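Local coordinates for uncharacterized protein HI_0666 (Haemophilus influenzae, PDB 7CZO) that corresponds to the N-terminal domain of a HipA toxin and probably acts in a HipBA toxin-antitoxin system with a three-component regulatory mechanism, at residues I38-S41 with L42-I46; S62-P65 with E66-K70; K70-A74 with L75-I79. All coordinates share one frame; numbering follows the deposited sequence.

Interaction 1: I38-S41 with L42-I46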
ATOM      1  N   ILE A  38     -14.524  -8.965  -4.108  1.00 59.45           N
ATOM      2  CA  ILE A  38     -13.449  -9.932  -4.343  1.00 58.48           C
ATOM      3  C   ILE A  38     -12.249  -9.506  -3.510  1.00 63.95           C
ATOM      4  O   ILE A  38     -11.901  -8.306  -3.486  1.00 61.91           O
ATOM      5  CB  ILE A  38     -13.103 -10.059  -5.841  1.00 58.23           C
ATOM      6  CG1 ILE A  38     -12.089 -11.182  -6.041  1.00 61.40           C
ATOM      7  CG2 ILE A  38     -12.613  -8.748  -6.448  1.00 55.20           C
ATOM      8  CD1 ILE A  38     -11.740 -11.435  -7.498  1.00 63.45           C
ATOM      9  N   PRO A  39     -11.647 -10.459  -2.775  1.00 62.27           N
ATOM     10  CA  PRO A  39     -10.486 -10.063  -1.948  1.00 59.36           C
ATOM     11  C   PRO A  39      -9.287  -9.553  -2.746  1.00 60.60           C
ATOM     12  O   PRO A  39      -9.101  -9.909  -3.909  1.00 67.21           O
ATOM     13  CB  PRO A  39     -10.161 -11.338  -1.192  1.00 60.06           C
ATOM     14  CG  PRO A  39     -11.522 -11.988  -1.031  1.00 58.71           C
ATOM     15  CD  PRO A  39     -12.189 -11.762  -2.353  1.00 59.85           C
ATOM     16  N   LEU A  40      -8.508  -8.668  -2.140  1.00 65.01           N
ATOM     17  CA  LEU A  40      -7.328  -8.117  -2.815  1.00 63.08           C
ATOM     18  C   LEU A  40      -6.277  -9.225  -3.048  1.00 61.28           C
ATOM     19  O   LEU A  40      -5.603  -9.280  -4.077  1.00 65.42           O
ATOM     20  CB  LEU A  40      -6.762  -6.953  -1.997  1.00 60.65           C
ATOM     21  CG  LEU A  40      -5.502  -6.276  -2.526  1.00 57.23           C
ATOM     22  CD1 LEU A  40      -5.863  -5.500  -3.766  1.00 61.47           C
ATOM     23  CD2 LEU A  40      -4.912  -5.346  -1.485  1.00 56.76           C
ATOM     24  N   SER A  41      -6.163 -10.123  -2.092  1.00 59.73           N
ATOM     25  CA  SER A  41      -5.258 -11.236  -2.221  1.00 64.99           C
ATOM     26  C   SER A  41      -5.681 -12.321  -1.241  1.00 69.39           C
ATOM     27  O   SER A  41      -6.435 -12.060  -0.299  1.00 69.89           O
ATOM     28  CB  SER A  41      -3.852 -10.764  -1.884  1.00 66.14           C
ATOM     29  OG  SER A  41      -3.762 -10.499  -0.498  1.00 59.49           O
ATOM     30  N   LEU A  42      -5.183 -13.534  -1.430  1.00 76.38           N
ATOM     31  CA  LEU A  42      -5.536 -14.603  -0.490  1.00 78.93           C
ATOM     32  C   LEU A  42      -4.954 -14.331   0.907  1.00 74.53           C
ATOM     33  O   LEU A  42      -5.471 -14.868   1.901  1.00 71.22           O
ATOM     34  CB  LEU A  42      -5.209 -16.016  -1.022  1.00 80.91           C
ATOM     35  CG  LEU A  42      -3.890 -16.307  -1.742  1.00 90.75           C
ATOM     36  CD1 LEU A  42      -2.696 -16.225  -0.784  1.00 95.24           C
ATOM     37  CD2 LEU A  42      -3.996 -17.666  -2.431  1.00 87.74           C
ATOM     38  N   SER A  43      -3.936 -13.463   0.993  1.00 67.29           N
ATOM     39  CA  SER A  43      -3.430 -13.004   2.306  1.00 59.12           C
ATOM     40  C   SER A  43      -4.382 -12.066   3.050  1.00 58.69           C
ATOM     41  O   SER A  43      -4.210 -11.859   4.243  1.00 52.43           O
ATOM     42  CB  SER A  43      -2.099 -12.305   2.156  1.00 59.72           C
ATOM     43  OG  SER A  43      -2.209 -11.216   1.252  1.00 65.38           O
ATOM     44  N   PHE A  44      -5.365 -11.501   2.335  1.00 61.63           N
ATOM     45  CA  PHE A  44      -6.293 -10.520   2.887  1.00 57.41           C
ATOM     46  C   PHE A  44      -7.743 -10.945   2.690  1.00 62.09           C
ATOM     47  O   PHE A  44      -8.484 -10.353   1.921  1.00 51.01           O
ATOM     48  CB  PHE A  44      -6.091  -9.153   2.236  1.00 60.18           C
ATOM     49  CG  PHE A  44      -4.756  -8.521   2.531  1.00 63.24           C
ATOM     50  CD1 PHE A  44      -4.238  -8.506   3.823  1.00 66.07           C
ATOM     51  CD2 PHE A  44      -4.048  -7.884   1.524  1.00 61.25           C
ATOM     52  CE1 PHE A  44      -3.030  -7.910   4.096  1.00 63.75           C
ATOM     53  CE2 PHE A  44      -2.834  -7.278   1.785  1.00 59.98           C
ATOM     54  CZ  PHE A  44      -2.323  -7.294   3.074  1.00 69.67           C
ATOM     55  N   PRO A  45      -8.166 -11.974   3.423  1.00 69.61           N
ATOM     56  CA  PRO A  45      -9.596 -12.261   3.484  1.00 65.97           C
ATOM     57  C   PRO A  45     -10.381 -11.152   4.183  1.00 66.06           C
ATOM     58  O   PRO A  45      -9.979 -10.650   5.229  1.00 65.42           O
ATOM     59  CB  PRO A  45      -9.667 -13.539   4.310  1.00 67.28           C
ATOM     60  CG  PRO A  45      -8.269 -14.093   4.347  1.00 69.88           C
ATOM     61  CD  PRO A  45      -7.354 -12.926   4.202  1.00 71.59           C
ATOM     62  N   ILE A  46     -11.524 -10.828   3.617  1.00 60.80           N
ATOM     63  CA  ILE A  46     -12.375  -9.748   4.097  1.00 59.47           C
ATOM     64  C   ILE A  46     -12.782  -9.863   5.549  1.00 60.02           C
ATOM     65  O   ILE A  46     -12.978  -8.847   6.213  1.00 72.68           O
ATOM     66  CB  ILE A  46     -13.640  -9.691   3.226  1.00 63.11           C
ATOM     67  CG1 ILE A  46     -13.204  -9.576   1.744  1.00 61.68           C
ATOM     68  CG2 ILE A  46     -14.584  -8.590   3.696  1.00 62.11           C
ATOM     69  CD1 ILE A  46     -14.070  -8.738   0.834  1.00 63.46           C
TER
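Ser41 and Phe44 close a tight turn. Phe44 N donates to Ser41 O at 2.9 Å, with an N-H...O angle of 156°. Ser41 OG sits beside the aromatic ring, 3.3 Å from Phe44 CD2 and oblique to it. The same hydroxyl pairs with Ser43 OG; either oxygen could be the donor, and the modelled separation is too short to trust at this resolution. Both seryl oxygens lie between their own backbone N and carbonyl carbon (chi1 70° for Ser41, 57° for Ser43), and in the model these torsions bring the two hydroxyls together. Ser43 OG is placed over one face of the Phe44 ring, offset toward its rim. Residues Ser41 to Phe44 form a type I beta turn in the long loop that leads from strand 27-31 to strand 51-53 of the antiparallel sheet. Beyond the turn the two arms stay close, with Pro39 CA 5.9 Å from Pro45 CA. Leu40 and Phe44 run side by side in the same direction, Leu40 CD2 reaching Phe44 CD2 at 4.0 Å. On the arms' far ends Pro39 CG meets Ile46 CG1 at 4.0 Å, these two side chains crossing at about a right angle, while Pro39 CB rests 3.7 Å from Phe44 O. A second shell fixes these pieces. Tyr31 OH hydrogen-bonds to both Leu40 N and Phe44 O, joining the two arms through one hydroxyl on strand 27-31. The buried Phe44 ring meets Phe29 and Phe51 and packs edge-to-face with Phe57, and Leu40 touches Tyr59 and Phe60 of helix 58-62.

Interaction 2: S62-P65 with E66-K70; sequences SLVP and EGWLK
Pro65 O takes two backbone N-H groups of the helix that starts at the next residue. Trp68 N donates to it at 2.9 Å, with an N-H...O angle of 142°. Leu69 N is more distant at 3.3 Å, and that bond is weak. Pro65 occupies the N-cap position of helix 66-70, where its side chain offers no polar group for capping; what it contributes is this carbonyl, which receives the i+3 and i+4 donors of the first turn. One residue on, Glu66 O continues the pattern by accepting Lys70 N at 2.8 Å, together with a second, weak bond from Leu69 N, so the Leu69 amide is divided between two carbonyls. In segment 62-65, Ser62 OG hydrogen-bonds to Tyr59 O of helix 58-62. The Glu66 carboxylate, near the helix start, may feel a slight favourable field.

Apolar packing lies beside the cap. Val64 CG1 stands opposite its backbone N (chi1 177°), which carries the methyl toward the helix; there it lies obliquely against the six-membered part of the indole, with Trp68 CE3 as its nearest atom, and it also meets Leu69 CD2 at 3.9 Å. Val64 is buried, and it extends the same patch to Met84 and Leu88 of helix 82-91. The Trp68 indole meets the ring of Phe87 and touches Met84, while Pro65 rests on Phe87 and on Met95. The turn thus bridges helices 58-62 and 66-70 and leans with its apolar side on helix 82-91 and the loop that leads to strand 98-102.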
ATOM      1  N   SER A  62       5.111  -6.661  -3.118  1.00 53.28           N
ATOM      2  CA  SER A  62       5.200  -7.365  -4.426  1.00 54.71           C
ATOM      3  C   SER A  62       4.784  -6.483  -5.627  1.00 51.57           C
ATOM      4  O   SER A  62       5.160  -6.763  -6.746  1.00 58.97           O
ATOM      5  CB  SER A  62       4.351  -8.631  -4.433  1.00 50.22           C
ATOM      6  OG  SER A  62       3.010  -8.316  -4.839  1.00 54.44           O
ATOM      7  N   LEU A  63       4.010  -5.432  -5.386  1.00 51.15           N
ATOM      8  CA  LEU A  63       3.516  -4.541  -6.457  1.00 52.30           C
ATOM      9  C   LEU A  63       4.568  -3.584  -6.952  1.00 50.86           C
ATOM     10  O   LEU A  63       4.374  -2.913  -7.946  1.00 64.23           O
ATOM     11  CB  LEU A  63       2.322  -3.693  -5.972  1.00 52.21           C
ATOM     12  CG  LEU A  63       1.104  -4.474  -5.456  1.00 54.40           C
ATOM     13  CD1 LEU A  63      -0.150  -3.648  -5.245  1.00 52.77           C
ATOM     14  CD2 LEU A  63       0.787  -5.599  -6.412  1.00 55.67           C
ATOM     15  N   VAL A  64       5.672  -3.486  -6.253  1.00 50.92           N
ATOM     16  CA  VAL A  64       6.735  -2.593  -6.665  1.00 52.45           C
ATOM     17  C   VAL A  64       7.480  -3.197  -7.879  1.00 57.07           C
ATOM     18  O   VAL A  64       7.947  -4.334  -7.821  1.00 61.38           O
ATOM     19  CB  VAL A  64       7.699  -2.359  -5.499  1.00 47.45           C
ATOM     20  CG1 VAL A  64       8.862  -1.484  -5.945  1.00 54.68           C
ATOM     21  CG2 VAL A  64       6.946  -1.724  -4.343  1.00 44.65           C
ATOM     22  N   PRO A  65       7.595  -2.440  -8.982  1.00 54.06           N
ATOM     23  CA  PRO A  65       8.214  -3.074 -10.134  1.00 55.27           C
ATOM     24  C   PRO A  65       9.694  -3.387  -9.927  1.00 55.33           C
ATOM     25  O   PRO A  65      10.440  -2.569  -9.375  1.00 58.25           O
ATOM     26  CB  PRO A  65       8.029  -2.032 -11.261  1.00 55.73           C
ATOM     27  CG  PRO A  65       6.903  -1.178 -10.807  1.00 55.39           C
ATOM     28  CD  PRO A  65       7.096  -1.093  -9.311  1.00 54.60           C
ATOM     29  N   GLU A  66      10.087  -4.571 -10.391  1.00 59.07           N
ATOM     30  CA  GLU A  66      11.474  -5.010 -10.452  1.00 60.47           C
ATOM     31  C   GLU A  66      12.347  -3.899 -10.921  1.00 62.23           C
ATOM     32  O   GLU A  66      13.270  -3.503 -10.249  1.00 61.79           O
ATOM     33  CB  GLU A  66      11.586  -6.162 -11.431  1.00 64.49           C
ATOM     34  CG  GLU A  66      11.233  -7.484 -10.787  1.00 75.01           C
ATOM     35  CD  GLU A  66      11.088  -8.603 -11.783  1.00 84.20           C
ATOM     36  OE1 GLU A  66      11.534  -8.429 -12.947  1.00 83.55           O
ATOM     37  OE2 GLU A  66      10.513  -9.650 -11.388  1.00 92.03           O
ATOM     38  N   GLY A  67      11.998  -3.368 -12.077  1.00 58.67           N
ATOM     39  CA  GLY A  67      12.698  -2.253 -12.649  1.00 58.79           C
ATOM     40  C   GLY A  67      13.119  -1.148 -11.715  1.00 61.76           C
ATOM     41  O   GLY A  67      14.197  -0.581 -11.887  1.00 71.19           O
ATOM     42  N   TRP A  68      12.280  -0.811 -10.750  1.00 56.98           N
ATOM     43  CA  TRP A  68      12.595   0.287  -9.830  1.00 55.62           C
ATOM     44  C   TRP A  68      13.527  -0.193  -8.706  1.00 60.89           C
ATOM     45  O   TRP A  68      14.313   0.576  -8.156  1.00 57.19           O
ATOM     46  CB  TRP A  68      11.311   0.819  -9.225  1.00 52.81           C
ATOM     47  CG  TRP A  68      11.488   1.861  -8.210  1.00 60.24           C
ATOM     48  CD1 TRP A  68      11.539   3.196  -8.420  1.00 67.00           C
ATOM     49  CD2 TRP A  68      11.564   1.673  -6.800  1.00 62.28           C
ATOM     50  NE1 TRP A  68      11.668   3.862  -7.232  1.00 67.30           N
ATOM     51  CE2 TRP A  68      11.678   2.946  -6.216  1.00 66.67           C
ATOM     52  CE3 TRP A  68      11.528   0.554  -5.972  1.00 63.47           C
ATOM     53  CZ2 TRP A  68      11.789   3.135  -4.834  1.00 62.70           C
ATOM     54  CZ3 TRP A  68      11.641   0.743  -4.595  1.00 63.33           C
ATOM     55  CH2 TRP A  68      11.766   2.024  -4.049  1.00 59.40           C
ATOM     56  N   LEU A  69      13.403  -1.459  -8.343  1.00 57.73           N
ATOM     57  CA  LEU A  69      14.327  -2.049  -7.407  1.00 57.45           C
ATOM     58  C   LEU A  69      15.710  -2.154  -8.061  1.00 62.63           C
ATOM     59  O   LEU A  69      16.662  -1.617  -7.506  1.00 73.81           O
ATOM     60  CB  LEU A  69      13.822  -3.419  -6.952  1.00 56.83           C
ATOM     61  CG  LEU A  69      12.444  -3.400  -6.262  1.00 56.64           C
ATOM     62  CD1 LEU A  69      11.924  -4.832  -6.133  1.00 57.81           C
ATOM     63  CD2 LEU A  69      12.441  -2.673  -4.913  1.00 49.16           C
ATOM     64  N   LYS A  70      15.833  -2.793  -9.238  1.00 58.08           N
ATOM     65  CA  LYS A  70      17.127  -2.835  -9.950  1.00 58.76           C
ATOM     66  C   LYS A  70      17.787  -1.451 -10.126  1.00 58.93           C
ATOM     67  O   LYS A  70      18.998  -1.334 -10.115  1.00 59.54           O
ATOM     68  CB  LYS A  70      17.032  -3.538 -11.293  1.00 65.04           C
ATOM     69  CG  LYS A  70      16.604  -4.993 -11.222  1.00 70.06           C
ATOM     70  CD  LYS A  70      17.036  -5.774 -12.462  1.00 87.19           C
ATOM     71  CE  LYS A  70      18.509  -6.260 -12.378  1.00107.86           C
ATOM     72  NZ  LYS A  70      18.931  -7.390 -13.304  1.00 99.39           N
TER

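Interaction 3: K70-A74 with L75-I79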
ATOM      1  N   LYS A  70      15.833  -2.793  -9.238  1.00 58.08           N
ATOM      2  CA  LYS A  70      17.127  -2.835  -9.950  1.00 58.76           C
ATOM      3  C   LYS A  70      17.787  -1.451 -10.126  1.00 58.93           C
ATOM      4  O   LYS A  70      18.998  -1.334 -10.115  1.00 59.54           O
ATOM      5  CB  LYS A  70      17.032  -3.538 -11.293  1.00 65.04           C
ATOM      6  CG  LYS A  70      16.604  -4.993 -11.222  1.00 70.06           C
ATOM      7  CD  LYS A  70      17.036  -5.774 -12.462  1.00 87.19           C
ATOM      8  CE  LYS A  70      18.509  -6.260 -12.378  1.00107.86           C
ATOM      9  NZ  LYS A  70      18.931  -7.390 -13.304  1.00 99.39           N
ATOM     10  N   HIS A  71      17.008  -0.392 -10.215  1.00 60.34           N
ATOM     11  CA  HIS A  71      17.569   0.956 -10.291  1.00 62.42           C
ATOM     12  C   HIS A  71      18.102   1.462  -8.945  1.00 73.98           C
ATOM     13  O   HIS A  71      18.044   2.660  -8.666  1.00 74.49           O
ATOM     14  CB  HIS A  71      16.480   1.920 -10.786  1.00 64.17           C
ATOM     15  CG  HIS A  71      16.925   3.340 -10.867  1.00 68.24           C
ATOM     16  ND1 HIS A  71      16.358   4.341 -10.098  1.00 67.71           N
ATOM     17  CD2 HIS A  71      17.919   3.919 -11.578  1.00 66.41           C
ATOM     18  CE1 HIS A  71      16.976   5.479 -10.343  1.00 61.95           C
ATOM     19  NE2 HIS A  71      17.937   5.246 -11.224  1.00 74.42           N
ATOM     20  N   LYS A  72      18.574   0.568  -8.083  1.00 80.62           N
ATOM     21  CA  LYS A  72      19.099   0.953  -6.752  1.00 79.41           C
ATOM     22  C   LYS A  72      20.158  -0.085  -6.456  1.00 81.54           C
ATOM     23  O   LYS A  72      19.865  -1.251  -6.168  1.00 63.33           O
ATOM     24  CB  LYS A  72      17.977   0.979  -5.743  1.00 77.92           C
ATOM     25  CG  LYS A  72      16.890   1.955  -6.138  1.00 73.64           C
ATOM     26  CD  LYS A  72      16.080   2.435  -4.960  1.00 77.87           C
ATOM     27  CE  LYS A  72      15.473   3.798  -5.268  1.00 85.36           C
ATOM     28  NZ  LYS A  72      15.168   4.541  -4.010  1.00 94.41           N
ATOM     29  N   TYR A  73      21.396   0.381  -6.562  1.00 98.23           N
ATOM     30  CA  TYR A  73      22.394  -0.239  -7.454  1.00119.79           C
ATOM     31  C   TYR A  73      21.909   0.096  -8.869  1.00125.69           C
ATOM     32  O   TYR A  73      21.509  -0.796  -9.626  1.00119.47           O
ATOM     33  CB  TYR A  73      22.560  -1.760  -7.302  1.00126.57           C
ATOM     34  CG  TYR A  73      23.572  -2.364  -8.294  1.00149.46           C
ATOM     35  CD1 TYR A  73      24.750  -1.685  -8.633  1.00156.57           C
ATOM     36  CD2 TYR A  73      23.357  -3.614  -8.892  1.00154.02           C
ATOM     37  CE1 TYR A  73      25.674  -2.223  -9.526  1.00146.25           C
ATOM     38  CE2 TYR A  73      24.286  -4.158  -9.792  1.00142.29           C
ATOM     39  CZ  TYR A  73      25.441  -3.455 -10.103  1.00133.19           C
ATOM     40  OH  TYR A  73      26.369  -3.954 -10.983  1.00113.53           O
ATOM     41  N   ALA A  74      22.019   1.360  -9.269  1.00118.45           N
ATOM     42  CA  ALA A  74      23.058   2.264  -8.798  1.00112.25           C
ATOM     43  C   ALA A  74      22.699   3.075  -7.586  1.00103.69           C
ATOM     44  O   ALA A  74      21.760   3.871  -7.682  1.00 83.89           O
ATOM     45  CB  ALA A  74      23.417   3.224  -9.925  1.00128.16           C
ATOM     46  N   LEU A  75      23.434   2.956  -6.463  1.00119.53           N
ATOM     47  CA  LEU A  75      24.475   1.913  -6.094  1.00133.74           C
ATOM     48  C   LEU A  75      25.138   2.334  -4.809  1.00132.97           C
ATOM     49  O   LEU A  75      25.906   3.293  -4.807  1.00123.03           O
ATOM     50  CB  LEU A  75      25.673   1.658  -7.059  1.00143.28           C
ATOM     51  CG  LEU A  75      26.792   0.746  -6.410  1.00133.46           C
ATOM     52  CD1 LEU A  75      27.424  -0.277  -7.353  1.00122.35           C
ATOM     53  CD2 LEU A  75      27.909   1.518  -5.698  1.00134.85           C
ATOM     54  N   HIS A  76      24.851   1.652  -3.712  1.00146.98           N
ATOM     55  CA  HIS A  76      23.624   0.893  -3.518  1.00145.04           C
ATOM     56  C   HIS A  76      22.811   1.948  -2.778  1.00142.65           C
ATOM     57  O   HIS A  76      23.383   2.927  -2.286  1.00154.26           O
ATOM     58  CB  HIS A  76      23.866  -0.404  -2.703  1.00142.53           C
ATOM     59  CG  HIS A  76      25.009  -0.316  -1.727  1.00145.88           C
ATOM     60  ND1 HIS A  76      26.262  -0.828  -1.995  1.00141.57           N
ATOM     61  CD2 HIS A  76      25.092   0.252  -0.499  1.00141.95           C
ATOM     62  CE1 HIS A  76      27.064  -0.586  -0.971  1.00136.25           C
ATOM     63  NE2 HIS A  76      26.379   0.070  -0.052  1.00136.42           N
ATOM     64  N   GLN A  77      21.493   1.814  -2.725  1.00131.38           N
ATOM     65  CA  GLN A  77      20.711   2.792  -1.985  1.00124.92           C
ATOM     66  C   GLN A  77      19.764   2.155  -0.965  1.00136.28           C
ATOM     67  O   GLN A  77      19.559   0.943  -0.947  1.00131.79           O
ATOM     68  CB  GLN A  77      19.983   3.710  -2.956  1.00111.18           C
ATOM     69  CG  GLN A  77      20.932   4.334  -3.963  1.00108.24           C
ATOM     70  CD  GLN A  77      20.449   5.674  -4.475  1.00113.38           C
ATOM     71  OE1 GLN A  77      19.270   6.024  -4.329  1.00104.18           O
ATOM     72  NE2 GLN A  77      21.361   6.446  -5.074  1.00102.43           N
ATOM     73  N   ARG A  78      19.243   2.994  -0.072  1.00149.96           N
ATOM     74  CA  ARG A  78      18.155   2.614   0.826  1.00139.63           C
ATOM     75  C   ARG A  78      17.098   1.880   0.045  1.00130.63           C
ATOM     76  O   ARG A  78      16.846   2.189  -1.121  1.00151.86           O
ATOM     77  CB  ARG A  78      17.477   3.858   1.433  1.00143.57           C
ATOM     78  CG  ARG A  78      17.751   4.144   2.905  1.00144.09           C
ATOM     79  CD  ARG A  78      17.652   5.642   3.173  1.00142.89           C
ATOM     80  NE  ARG A  78      18.874   6.340   2.748  1.00141.26           N
ATOM     81  CZ  ARG A  78      18.974   7.644   2.479  1.00132.09           C
ATOM     82  NH1 ARG A  78      20.145   8.147   2.104  1.00119.23           N
ATOM     83  NH2 ARG A  78      17.918   8.451   2.568  1.00139.01           N
ATOM     84  N   ILE A  79      16.468   0.920   0.701  1.00122.98           N
ATOM     85  CA  ILE A  79      15.169   0.418   0.252  1.00122.04           C
ATOM     86  C   ILE A  79      14.178   0.414   1.406  1.00122.15           C
ATOM     87  O   ILE A  79      12.966   0.471   1.184  1.00143.39           O
ATOM     88  CB  ILE A  79      15.272  -0.959  -0.389  1.00123.15           C
ATOM     89  CG1 ILE A  79      16.457  -1.681   0.226  1.00127.03           C
ATOM     90  CG2 ILE A  79      15.406  -0.839  -1.913  1.00114.10           C
ATOM     91  CD1 ILE A  79      16.605  -3.077  -0.267  1.00125.95           C
TER
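Tyr73 and Leu75 make an apolar side-chain contact within the irregular surface loop that joins helix 66-70 to helix 82-91. Leu75 CD1 comes obliquely to the ring beside Tyr73 CD1 and Tyr73 CE1, while Leu75 CB lies at the ring edge, in its plane, 3.8 Å from Tyr73 CD1. The tyrosine CG is turned opposite its backbone N (chi1 178°), which swings the ring toward Leu75. Ala74 CB adds a neighbouring contact with Leu75 CB at 4.0 Å.

The backbone doubles back here, bringing Lys72 CA and Gln77 CA within 5.4 Å of each other, yet no hydrogen bond joins the two halves. Tyr73 N and Leu75 N, which approach one another, are both donors and cannot pair. The peptide bonds before Ala74, Leu75 and His76 are all modelled as cis, a run that is doubtful at this resolution, and the bend's exact path should be taken with the same caution.

Polar side chains give loose approaches. The amide nitrogen Gln77 NE2 lies 3.7 Å from Ala74 O, and the aliphatic Gln77 CG is at a similar range from that oxygen. The long, extended Lys72 chain runs alongside the 77-78 backbone, and Lys72 NZ remains 4.4 Å from Gln77 OE1. No charged pair bridges the two sides, and most of the touching residues are exposed. Nearer the backbone on the same lysine, Lys72 CD passes 3.9 Å from Arg78 O, with Lys72 NZ 4.1 Å from that carbonyl oxygen.

How the interactions relate
Read from the N terminus, the three local contacts follow in series, and none crosses another. Interaction 1 closes a turn within the loop between strands 27-31 and 51-53 and fastens it to the sheet and to helix 58-62. That helix leads into interaction 2, where the chain turns into helix 66-70; the nearest atoms of the two contacts are about 6 Å apart without touching. Interaction 3 takes over at Lys70, which it shares with interaction 2, and bends the exposed connection toward helix 82-91. It lies on the opposite side of the chain's centre from interaction 1, with centres about 31 Å apart.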